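PDB 3ZPJ: Ton_1535 from Thermococcus onnurineus, which is of unknown function but folds as an alpha-solenoid of stacked helices interrupted by a left-handed helical turn, a scaffold often used to bind other proteins. Local coordinates for residues A[16-20]-A[49-53]; A[33-37]-A[79-83]; A[36-40]-A[56-60]. All blocks are in the same frame, centred on the assembly; numbering follows the deposited sequence.

Interaction 1 (A[16-20]-A[49-53]); sequences YEEAL and PMEWI
Residues 16-20 form the first turn of helix 16-22, Leu20 N hydrogen-bonded to Tyr16 O at 3.0 Å; residues 49-53 lead into helix 53-66, Trp52 N hydrogen-bonded to Pro49 O at 3.1 Å. The CA atoms of Tyr16 and Trp52, 8.2 Å apart, set the register. Aromatic contact dominates: with both chi1 angles in or near m and chi2 at -86° for Tyr16 and 107° for Trp52, the Tyr16 ring and the five-membered ring of Trp52 form an offset stack, centroids 4.9 Å apart and planes at 30°. Tyr16 CB adds a CH-pi contact over the indole face, 3.9 Å from the centroid of that five-membered ring. Side-chain packing extends the stack: Tyr16 OH meets Pro49 CD at 3.3 Å, Tyr16 CE2 Pro49 CG at 3.4 Å, Leu20 CD1 Trp52 CZ3 at 3.9 Å and Glu17 CB Trp52 CH2 at 3.8 Å. This stack lies at the surface near the N-terminal end of the solenoid, where Tyr16 also packs on Val11 of helix 2-12 and Ile43 of helix 29-45.

Interaction 2 (A[33-37]-A[79-83]); sequences VQVLT and IIAST
This is a buried contact between near-parallel helices in neighbouring layers of the solenoid, where residues 33-37 of helix 29-45 face residues 79-83 of helix 70-86. The short axes approach to 10.1 Å and their N-to-C directions differ by 14°. Gln34 CA lies 6.9 Å from Ile79 CA, and one turn later Thr37 CA lies 6.6 Å from Thr83 CA. Ile79 (chi1 m, chi2 t) is the central side chain: its CG2 meets Val33 CG1 at 4.0 Å and Thr37 OG1 at 3.3 Å, while its CD1 reaches Gln34 CD at 3.6 Å. The CB of Gln34 points away, but chi1 and chi2 both in m fold its amide back over Ile79. Parallel packing of this kind is characteristic of an alpha-solenoid, in which equivalent helices of successive hairpins run in the same direction; here helix 53-66 intervenes in sequence and packs against both, Val33 touching Ile63 and Ile80 touching Ala64. Val33 CG1 also meets Ile80 CG1 at 4.1 Å. The two threonines, both p, turn their hydroxyls back to their own helices, Thr37 OG1 donating to Val33 O at 2.7 Å and Thr83 OG1 to Ile80 O at 3.2 Å. Their carbon atoms can therefore pack closely, with Thr37 CB 3.5 Å from Thr83 CG2.

Interaction 3 (A[36-40]-A[56-60]); sequences LTKIV and IMEDA
Helical residues 36-40 run antiparallel to helical residues 56-60, their axes 9.4 Å apart at closest approach and crossing at -160°. Register is fixed by the CA pairs Leu36-Ala60 at 6.3 Å and Thr37-Met57 at 7.0 Å. Leu36 (m, t) points at the partner helix: its CB meets Ile56 CG2 at 3.9 Å, and its CD1 lies 3.8 Å from Ala60 CA and 4.3 Å from Asp59 CB. The small Ala60 lets this leucine come close to the opposing backbone. The CA-to-CB bond of Thr37 points sideways, and its CG2 approaches Met57 SD at 4.3 Å and Ala60 CB at 4.4 Å, while its OG1 is hydrogen-bonded to Val33 O, one turn earlier in its own helix. Beyond Lys38, Ile39 adds a contact at 3.8 Å between its CG2 and Ile56 CD1. Val40 (t) packs on two residues, its CG2 3.6 Å from Ile56 CG2 and its CG1 3.5 Å from Met57 CE. Ile56 (m, t) thus fits among Leu36, Ile39 and Val40, and Met57, whose CA-to-CB bond points sideways, has chi1 and chi2 both m, which bring its thioether end against Thr37 and Val40. Leu20 of helix 16-22 covers one flank, touching Leu36, Ile39 and Ile56, while Thr83 of helix 70-86 packs on Thr37 and Met57. Apolar antiparallel packing between consecutive helices, joined by a short loop, is the helical hairpin from which alpha-solenoids are built.

Overall arrangement
After helix 2-12, helix 16-22 makes the first of these contacts: interaction 1 joins it to residues 49-53, where the chain enters helix 53-66, closing a loop that contains helix 29-45. Interaction 3 closes a shorter hairpin between helices 29-45 and 53-66. Interaction 2 closes a longer loop from helix 29-45 to helix 70-86, and the second segment of interaction 3 lies inside it. Interaction 1 crosses both others along the chain, whereas those two share Leu36 and Thr37, centres about 6 Å apart. Leu20 bridges interactions 1 and 3, its CD2 3.9 Å from Leu36 CD2 and its CD1 4.0 Å from Ile56 CG1. Together they tie four successive helices into the N-terminal part of the solenoid.

Interaction 1 (A[16-20]-A[49-53])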
ATOM      1  N   TYR A  16     -16.661  28.699 -10.671  1.00 72.69           N
ATOM      2  CA  TYR A  16     -16.949  27.962  -9.438  1.00 62.00           C
ATOM      3  C   TYR A  16     -18.352  28.187  -8.865  1.00 53.55           C
ATOM      4  O   TYR A  16     -19.020  27.243  -8.463  1.00 59.47           O
ATOM      5  CB  TYR A  16     -15.890  28.268  -8.385  1.00 53.57           C
ATOM      6  CG  TYR A  16     -14.522  27.730  -8.728  1.00 51.90           C
ATOM      7  CD1 TYR A  16     -14.177  26.438  -8.414  1.00 48.64           C
ATOM      8  CD2 TYR A  16     -13.576  28.525  -9.369  1.00 62.23           C
ATOM      9  CE1 TYR A  16     -12.931  25.931  -8.724  1.00 59.60           C
ATOM     10  CE2 TYR A  16     -12.318  28.030  -9.681  1.00 54.72           C
ATOM     11  CZ  TYR A  16     -12.004  26.732  -9.355  1.00 60.59           C
ATOM     12  OH  TYR A  16     -10.766  26.215  -9.658  1.00 66.51           O
ATOM     13  N   GLU A  17     -18.805  29.427  -8.843  1.00 57.09           N
ATOM     14  CA  GLU A  17     -20.099  29.726  -8.248  1.00 66.26           C
ATOM     15  C   GLU A  17     -21.226  28.985  -8.966  1.00 65.88           C
ATOM     16  O   GLU A  17     -22.191  28.545  -8.340  1.00 60.13           O
ATOM     17  CB  GLU A  17     -20.345  31.231  -8.262  1.00 63.59           C
ATOM     18  CG  GLU A  17     -21.689  31.665  -7.694  1.00 69.54           C
ATOM     19  CD  GLU A  17     -21.807  33.184  -7.617  1.00 83.68           C
ATOM     20  OE1 GLU A  17     -20.760  33.859  -7.473  1.00 87.14           O
ATOM     21  OE2 GLU A  17     -22.940  33.706  -7.713  1.00 86.79           O
ATOM     22  N   GLU A  18     -21.087  28.838 -10.281  1.00 65.51           N
ATOM     23  CA  GLU A  18     -22.113  28.182 -11.080  1.00 60.32           C
ATOM     24  C   GLU A  18     -22.067  26.676 -10.927  1.00 53.89           C
ATOM     25  O   GLU A  18     -23.108  26.029 -10.889  1.00 51.71           O
ATOM     26  CB  GLU A  18     -21.957  28.538 -12.543  1.00 62.34           C
ATOM     27  CG  GLU A  18     -22.779  29.711 -12.969  1.00 65.35           C
ATOM     28  CD  GLU A  18     -22.545  30.025 -14.423  1.00 75.11           C
ATOM     29  OE1 GLU A  18     -22.666  29.091 -15.246  1.00 79.97           O
ATOM     30  OE2 GLU A  18     -22.213  31.188 -14.736  1.00 73.75           O
ATOM     31  N   ALA A  19     -20.855  26.132 -10.859  1.00 40.12           N
ATOM     32  CA  ALA A  19     -20.656  24.713 -10.597  1.00 54.85           C
ATOM     33  C   ALA A  19     -21.349  24.299  -9.318  1.00 59.29           C
ATOM     34  O   ALA A  19     -22.025  23.264  -9.268  1.00 58.89           O
ATOM     35  CB  ALA A  19     -19.174  24.385 -10.496  1.00 40.96           C
ATOM     36  N   LEU A  20     -21.159  25.106  -8.278  1.00 52.14           N
ATOM     37  CA  LEU A  20     -21.707  24.777  -6.975  1.00 55.22           C
ATOM     38  C   LEU A  20     -23.220  24.907  -7.015  1.00 52.45           C
ATOM     39  O   LEU A  20     -23.930  24.184  -6.318  1.00 57.28           O
ATOM     40  CB  LEU A  20     -21.108  25.674  -5.892  1.00 60.32           C
ATOM     41  CG  LEU A  20     -19.580  25.630  -5.802  1.00 57.17           C
ATOM     42  CD1 LEU A  20     -19.067  26.724  -4.882  1.00 56.18           C
ATOM     43  CD2 LEU A  20     -19.068  24.249  -5.373  1.00 50.22           C
ATOM     44  N   PRO A  49      -8.103  28.451  -6.546  1.00 75.51           N
ATOM     45  CA  PRO A  49      -8.475  29.536  -5.626  1.00 77.08           C
ATOM     46  C   PRO A  49      -8.824  29.021  -4.234  1.00 84.69           C
ATOM     47  O   PRO A  49      -9.970  28.650  -3.982  1.00 84.68           O
ATOM     48  CB  PRO A  49      -9.710  30.152  -6.289  1.00 72.51           C
ATOM     49  CG  PRO A  49     -10.295  29.053  -7.086  1.00 76.91           C
ATOM     50  CD  PRO A  49      -9.140  28.206  -7.561  1.00 76.46           C
ATOM     51  N   MET A  50      -7.840  29.018  -3.337  1.00 83.20           N
ATOM     52  CA  MET A  50      -8.017  28.449  -2.009  1.00 75.23           C
ATOM     53  C   MET A  50      -9.154  29.106  -1.208  1.00 76.59           C
ATOM     54  O   MET A  50      -9.688  28.501  -0.281  1.00 80.91           O
ATOM     55  CB  MET A  50      -6.701  28.496  -1.227  1.00 70.05           C
ATOM     56  CG  MET A  50      -5.577  27.649  -1.811  1.00 63.78           C
ATOM     57  SD  MET A  50      -5.749  25.898  -1.448  1.00 73.68           S
ATOM     58  CE  MET A  50      -4.106  25.299  -1.825  1.00 75.91           C
ATOM     59  N   GLU A  51      -9.545  30.323  -1.578  1.00 72.36           N
ATOM     60  CA  GLU A  51     -10.561  31.050  -0.817  1.00 70.14           C
ATOM     61  C   GLU A  51     -11.996  30.573  -1.072  1.00 64.28           C
ATOM     62  O   GLU A  51     -12.943  31.112  -0.507  1.00 71.44           O
ATOM     63  CB  GLU A  51     -10.448  32.561  -1.049  1.00 78.87           C
ATOM     64  CG  GLU A  51     -10.984  33.044  -2.391  1.00 90.59           C
ATOM     65  CD  GLU A  51     -10.030  32.785  -3.549  1.00 97.60           C
ATOM     66  OE1 GLU A  51      -8.960  32.176  -3.329  1.00 97.23           O
ATOM     67  OE2 GLU A  51     -10.355  33.196  -4.686  1.00 99.58           O
ATOM     68  N   TRP A  52     -12.155  29.568  -1.923  1.00 60.63           N
ATOM     69  CA  TRP A  52     -13.464  28.945  -2.133  1.00 62.73           C
ATOM     70  C   TRP A  52     -13.704  27.800  -1.137  1.00 63.57           C
ATOM     71  O   TRP A  52     -14.850  27.469  -0.821  1.00 61.86           O
ATOM     72  CB  TRP A  52     -13.616  28.426  -3.576  1.00 57.60           C
ATOM     73  CG  TRP A  52     -14.143  29.448  -4.578  1.00 59.40           C
ATOM     74  CD1 TRP A  52     -13.430  30.079  -5.570  1.00 52.04           C
ATOM     75  CD2 TRP A  52     -15.487  29.953  -4.673  1.00 58.28           C
ATOM     76  NE1 TRP A  52     -14.250  30.942  -6.265  1.00 52.30           N
ATOM     77  CE2 TRP A  52     -15.514  30.878  -5.738  1.00 49.19           C
ATOM     78  CE3 TRP A  52     -16.667  29.713  -3.961  1.00 57.12           C
ATOM     79  CZ2 TRP A  52     -16.668  31.557  -6.102  1.00 57.03           C
ATOM     80  CZ3 TRP A  52     -17.813  30.398  -4.323  1.00 53.22           C
ATOM     81  CH2 TRP A  52     -17.805  31.306  -5.381  1.00 60.59           C
ATOM     82  N   ILE A  53     -12.612  27.210  -0.648  1.00 60.34           N
ATOM     83  CA  ILE A  53     -12.650  26.015   0.208  1.00 63.24           C
ATOM     84  C   ILE A  53     -13.547  26.072   1.468  1.00 66.99           C
ATOM     85  O   ILE A  53     -14.295  25.118   1.738  1.00 61.90           O
ATOM     86  CB  ILE A  53     -11.215  25.525   0.549  1.00 56.40           C
ATOM     87  CG1 ILE A  53     -10.508  25.085  -0.743  1.00 56.09           C
ATOM     88  CG2 ILE A  53     -11.238  24.393   1.592  1.00 56.25           C
ATOM     89  CD1 ILE A  53      -9.132  24.465  -0.548  1.00 54.63           C
TER

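Interaction 2 (A[33-37]-A[79-83])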
ATOM      1  N   VAL A  33     -22.076  15.423  -1.728  1.00 35.72           N
ATOM      2  CA  VAL A  33     -20.990  15.629  -0.794  1.00 35.16           C
ATOM      3  C   VAL A  33     -19.671  15.166  -1.394  1.00 40.04           C
ATOM      4  O   VAL A  33     -18.649  15.837  -1.236  1.00 42.90           O
ATOM      5  CB  VAL A  33     -21.272  14.912   0.548  1.00 37.89           C
ATOM      6  CG1 VAL A  33     -20.089  15.029   1.489  1.00 47.68           C
ATOM      7  CG2 VAL A  33     -22.487  15.502   1.186  1.00 41.40           C
ATOM      8  N   GLN A  34     -19.714  14.008  -2.058  1.00 35.46           N
ATOM      9  CA  GLN A  34     -18.639  13.523  -2.919  1.00 47.78           C
ATOM     10  C   GLN A  34     -18.172  14.594  -3.893  1.00 48.30           C
ATOM     11  O   GLN A  34     -16.981  14.855  -4.029  1.00 44.04           O
ATOM     12  CB  GLN A  34     -19.124  12.332  -3.757  1.00 50.67           C
ATOM     13  CG  GLN A  34     -19.403  11.066  -2.986  1.00 68.25           C
ATOM     14  CD  GLN A  34     -18.141  10.299  -2.674  1.00 77.68           C
ATOM     15  OE1 GLN A  34     -17.039  10.855  -2.717  1.00 80.81           O
ATOM     16  NE2 GLN A  34     -18.290   9.008  -2.364  1.00 73.60           N
ATOM     17  N   VAL A  35     -19.115  15.196  -4.598  1.00 45.69           N
ATOM     18  CA  VAL A  35     -18.746  16.168  -5.601  1.00 42.91           C
ATOM     19  C   VAL A  35     -18.122  17.374  -4.919  1.00 46.29           C
ATOM     20  O   VAL A  35     -17.025  17.809  -5.291  1.00 43.60           O
ATOM     21  CB  VAL A  35     -19.954  16.577  -6.447  1.00 49.07           C
ATOM     22  CG1 VAL A  35     -19.607  17.748  -7.347  1.00 46.67           C
ATOM     23  CG2 VAL A  35     -20.412  15.395  -7.271  1.00 52.47           C
ATOM     24  N   LEU A  36     -18.812  17.897  -3.908  1.00 44.01           N
ATOM     25  CA  LEU A  36     -18.350  19.106  -3.236  1.00 41.91           C
ATOM     26  C   LEU A  36     -16.924  18.914  -2.743  1.00 47.33           C
ATOM     27  O   LEU A  36     -16.049  19.742  -3.007  1.00 50.43           O
ATOM     28  CB  LEU A  36     -19.286  19.494  -2.093  1.00 37.85           C
ATOM     29  CG  LEU A  36     -20.666  20.004  -2.518  1.00 39.32           C
ATOM     30  CD1 LEU A  36     -21.635  19.994  -1.345  1.00 50.33           C
ATOM     31  CD2 LEU A  36     -20.571  21.399  -3.104  1.00 46.44           C
ATOM     32  N   THR A  37     -16.677  17.790  -2.078  1.00 48.92           N
ATOM     33  CA  THR A  37     -15.367  17.559  -1.484  1.00 53.57           C
ATOM     34  C   THR A  37     -14.253  17.322  -2.511  1.00 54.17           C
ATOM     35  O   THR A  37     -13.100  17.650  -2.256  1.00 55.20           O
ATOM     36  CB  THR A  37     -15.396  16.438  -0.416  1.00 44.21           C
ATOM     37  OG1 THR A  37     -16.000  15.267  -0.955  1.00 36.97           O
ATOM     38  CG2 THR A  37     -16.191  16.878   0.796  1.00 48.27           C
ATOM     39  N   ILE A  79     -16.655  11.137   4.470  1.00 33.54           N
ATOM     40  CA  ILE A  79     -16.181  11.857   3.290  1.00 36.42           C
ATOM     41  C   ILE A  79     -15.608  13.223   3.671  1.00 46.82           C
ATOM     42  O   ILE A  79     -14.495  13.581   3.284  1.00 49.07           O
ATOM     43  CB  ILE A  79     -17.299  11.980   2.261  1.00 36.11           C
ATOM     44  CG1 ILE A  79     -17.789  10.569   1.896  1.00 35.34           C
ATOM     45  CG2 ILE A  79     -16.830  12.754   1.015  1.00 35.87           C
ATOM     46  CD1 ILE A  79     -18.837  10.527   0.807  1.00 27.89           C
ATOM     47  N   ILE A  80     -16.354  13.963   4.473  1.00 46.83           N
ATOM     48  CA  ILE A  80     -15.896  15.252   4.963  1.00 45.41           C
ATOM     49  C   ILE A  80     -14.622  15.095   5.794  1.00 42.53           C
ATOM     50  O   ILE A  80     -13.686  15.891   5.682  1.00 39.57           O
ATOM     51  CB  ILE A  80     -17.009  15.912   5.796  1.00 42.30           C
ATOM     52  CG1 ILE A  80     -18.167  16.308   4.865  1.00 34.63           C
ATOM     53  CG2 ILE A  80     -16.463  17.088   6.596  1.00 30.64           C
ATOM     54  CD1 ILE A  80     -19.443  16.690   5.577  1.00 36.03           C
ATOM     55  N   ALA A  81     -14.594  14.047   6.609  1.00 43.21           N
ATOM     56  CA  ALA A  81     -13.481  13.795   7.528  1.00 48.11           C
ATOM     57  C   ALA A  81     -12.155  13.537   6.825  1.00 43.20           C
ATOM     58  O   ALA A  81     -11.138  14.081   7.220  1.00 46.77           O
ATOM     59  CB  ALA A  81     -13.805  12.634   8.451  1.00 44.83           C
ATOM     60  N   SER A  82     -12.163  12.690   5.801  1.00 38.40           N
ATOM     61  CA  SER A  82     -10.918  12.382   5.104  1.00 46.45           C
ATOM     62  C   SER A  82     -10.413  13.565   4.274  1.00 46.99           C
ATOM     63  O   SER A  82      -9.208  13.767   4.184  1.00 50.77           O
ATOM     64  CB  SER A  82     -10.996  11.083   4.276  1.00 39.33           C
ATOM     65  OG  SER A  82     -11.953  11.156   3.243  1.00 37.83           O
ATOM     66  N   THR A  83     -11.314  14.379   3.724  1.00 41.83           N
ATOM     67  CA  THR A  83     -10.864  15.537   2.956  1.00 46.20           C
ATOM     68  C   THR A  83     -10.227  16.614   3.849  1.00 45.86           C
ATOM     69  O   THR A  83      -9.258  17.274   3.445  1.00 46.47           O
ATOM     70  CB  THR A  83     -11.973  16.128   2.035  1.00 54.47           C
ATOM     71  OG1 THR A  83     -12.860  16.937   2.797  1.00 70.13           O
ATOM     72  CG2 THR A  83     -12.764  15.024   1.373  1.00 44.39           C
TER

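Interaction 3 (A[36-40]-A[56-60])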
ATOM      1  N   LEU A  36     -18.812  17.897  -3.908  1.00 44.01           N
ATOM      2  CA  LEU A  36     -18.350  19.106  -3.236  1.00 41.91           C
ATOM      3  C   LEU A  36     -16.924  18.914  -2.743  1.00 47.33           C
ATOM      4  O   LEU A  36     -16.049  19.742  -3.007  1.00 50.43           O
ATOM      5  CB  LEU A  36     -19.286  19.494  -2.093  1.00 37.85           C
ATOM      6  CG  LEU A  36     -20.666  20.004  -2.518  1.00 39.32           C
ATOM      7  CD1 LEU A  36     -21.635  19.994  -1.345  1.00 50.33           C
ATOM      8  CD2 LEU A  36     -20.571  21.399  -3.104  1.00 46.44           C
ATOM      9  N   THR A  37     -16.677  17.790  -2.078  1.00 48.92           N
ATOM     10  CA  THR A  37     -15.367  17.559  -1.484  1.00 53.57           C
ATOM     11  C   THR A  37     -14.253  17.322  -2.511  1.00 54.17           C
ATOM     12  O   THR A  37     -13.100  17.650  -2.256  1.00 55.20           O
ATOM     13  CB  THR A  37     -15.396  16.438  -0.416  1.00 44.21           C
ATOM     14  OG1 THR A  37     -16.000  15.267  -0.955  1.00 36.97           O
ATOM     15  CG2 THR A  37     -16.191  16.878   0.796  1.00 48.27           C
ATOM     16  N   LYS A  38     -14.611  16.769  -3.666  1.00 59.04           N
ATOM     17  CA  LYS A  38     -13.659  16.487  -4.740  1.00 55.70           C
ATOM     18  C   LYS A  38     -13.225  17.774  -5.429  1.00 52.86           C
ATOM     19  O   LYS A  38     -12.119  17.876  -5.953  1.00 56.96           O
ATOM     20  CB  LYS A  38     -14.300  15.548  -5.761  1.00 62.54           C
ATOM     21  CG  LYS A  38     -13.325  14.784  -6.647  1.00 68.59           C
ATOM     22  CD  LYS A  38     -14.066  13.689  -7.416  1.00 76.19           C
ATOM     23  CE  LYS A  38     -14.837  12.779  -6.456  1.00 78.35           C
ATOM     24  NZ  LYS A  38     -15.732  11.815  -7.150  1.00 78.67           N
ATOM     25  N   ILE A  39     -14.120  18.751  -5.448  1.00 48.35           N
ATOM     26  CA  ILE A  39     -13.773  20.085  -5.899  1.00 38.60           C
ATOM     27  C   ILE A  39     -12.755  20.746  -4.970  1.00 48.64           C
ATOM     28  O   ILE A  39     -11.762  21.314  -5.420  1.00 55.12           O
ATOM     29  CB  ILE A  39     -15.012  20.957  -5.967  1.00 37.60           C
ATOM     30  CG1 ILE A  39     -15.926  20.458  -7.086  1.00 40.42           C
ATOM     31  CG2 ILE A  39     -14.619  22.421  -6.160  1.00 45.41           C
ATOM     32  CD1 ILE A  39     -17.031  21.411  -7.422  1.00 42.31           C
ATOM     33  N   VAL A  40     -13.019  20.679  -3.670  1.00 56.07           N
ATOM     34  CA  VAL A  40     -12.111  21.220  -2.665  1.00 54.36           C
ATOM     35  C   VAL A  40     -10.733  20.585  -2.765  1.00 54.04           C
ATOM     36  O   VAL A  40      -9.719  21.276  -2.745  1.00 60.21           O
ATOM     37  CB  VAL A  40     -12.651  20.990  -1.237  1.00 51.61           C
ATOM     38  CG1 VAL A  40     -11.518  21.079  -0.203  1.00 46.08           C
ATOM     39  CG2 VAL A  40     -13.755  21.994  -0.920  1.00 51.44           C
ATOM     40  N   ILE A  56     -17.348  25.953   0.465  1.00 45.87           N
ATOM     41  CA  ILE A  56     -17.753  24.662  -0.051  1.00 52.40           C
ATOM     42  C   ILE A  56     -17.886  23.626   1.068  1.00 54.10           C
ATOM     43  O   ILE A  56     -18.854  22.856   1.100  1.00 50.37           O
ATOM     44  CB  ILE A  56     -16.741  24.125  -1.069  1.00 52.76           C
ATOM     45  CG1 ILE A  56     -16.549  25.112  -2.218  1.00 59.09           C
ATOM     46  CG2 ILE A  56     -17.202  22.786  -1.602  1.00 44.10           C
ATOM     47  CD1 ILE A  56     -15.493  24.667  -3.217  1.00 60.71           C
ATOM     48  N   MET A  57     -16.903  23.591   1.964  1.00 51.27           N
ATOM     49  CA  MET A  57     -16.945  22.667   3.100  1.00 51.62           C
ATOM     50  C   MET A  57     -18.183  22.928   3.970  1.00 54.00           C
ATOM     51  O   MET A  57     -18.841  21.988   4.427  1.00 55.94           O
ATOM     52  CB  MET A  57     -15.663  22.755   3.929  1.00 42.50           C
ATOM     53  CG  MET A  57     -14.443  22.117   3.273  1.00 40.70           C
ATOM     54  SD  MET A  57     -14.628  20.397   2.792  1.00 39.34           S
ATOM     55  CE  MET A  57     -12.926  19.925   2.817  1.00 77.72           C
ATOM     56  N   GLU A  58     -18.509  24.202   4.179  1.00 50.17           N
ATOM     57  CA  GLU A  58     -19.762  24.573   4.839  1.00 52.04           C
ATOM     58  C   GLU A  58     -20.985  23.968   4.143  1.00 44.99           C
ATOM     59  O   GLU A  58     -21.926  23.537   4.804  1.00 51.55           O
ATOM     60  CB  GLU A  58     -19.933  26.095   4.900  1.00 54.65           C
ATOM     61  CG  GLU A  58     -19.092  26.822   5.932  1.00 68.22           C
ATOM     62  CD  GLU A  58     -19.319  28.338   5.877  1.00 89.03           C
ATOM     63  OE1 GLU A  58     -19.828  28.835   4.843  1.00 90.51           O
ATOM     64  OE2 GLU A  58     -19.000  29.034   6.867  1.00 97.30           O
ATOM     65  N   ASP A  59     -20.987  23.963   2.814  1.00 42.86           N
ATOM     66  CA  ASP A  59     -22.132  23.436   2.075  1.00 45.80           C
ATOM     67  C   ASP A  59     -22.238  21.931   2.241  1.00 44.54           C
ATOM     68  O   ASP A  59     -23.332  21.383   2.432  1.00 42.55           O
ATOM     69  CB  ASP A  59     -22.021  23.778   0.599  1.00 50.15           C
ATOM     70  CG  ASP A  59     -22.214  25.236   0.337  1.00 60.47           C
ATOM     71  OD1 ASP A  59     -22.735  25.941   1.232  1.00 62.80           O
ATOM     72  OD2 ASP A  59     -21.846  25.674  -0.767  1.00 67.87           O
ATOM     73  N   ALA A  60     -21.083  21.280   2.178  1.00 37.79           N
ATOM     74  CA  ALA A  60     -20.986  19.848   2.383  1.00 40.01           C
ATOM     75  C   ALA A  60     -21.399  19.508   3.809  1.00 43.80           C
ATOM     76  O   ALA A  60     -22.204  18.601   4.023  1.00 49.91           O
ATOM     77  CB  ALA A  60     -19.564  19.353   2.076  1.00 34.82           C
TER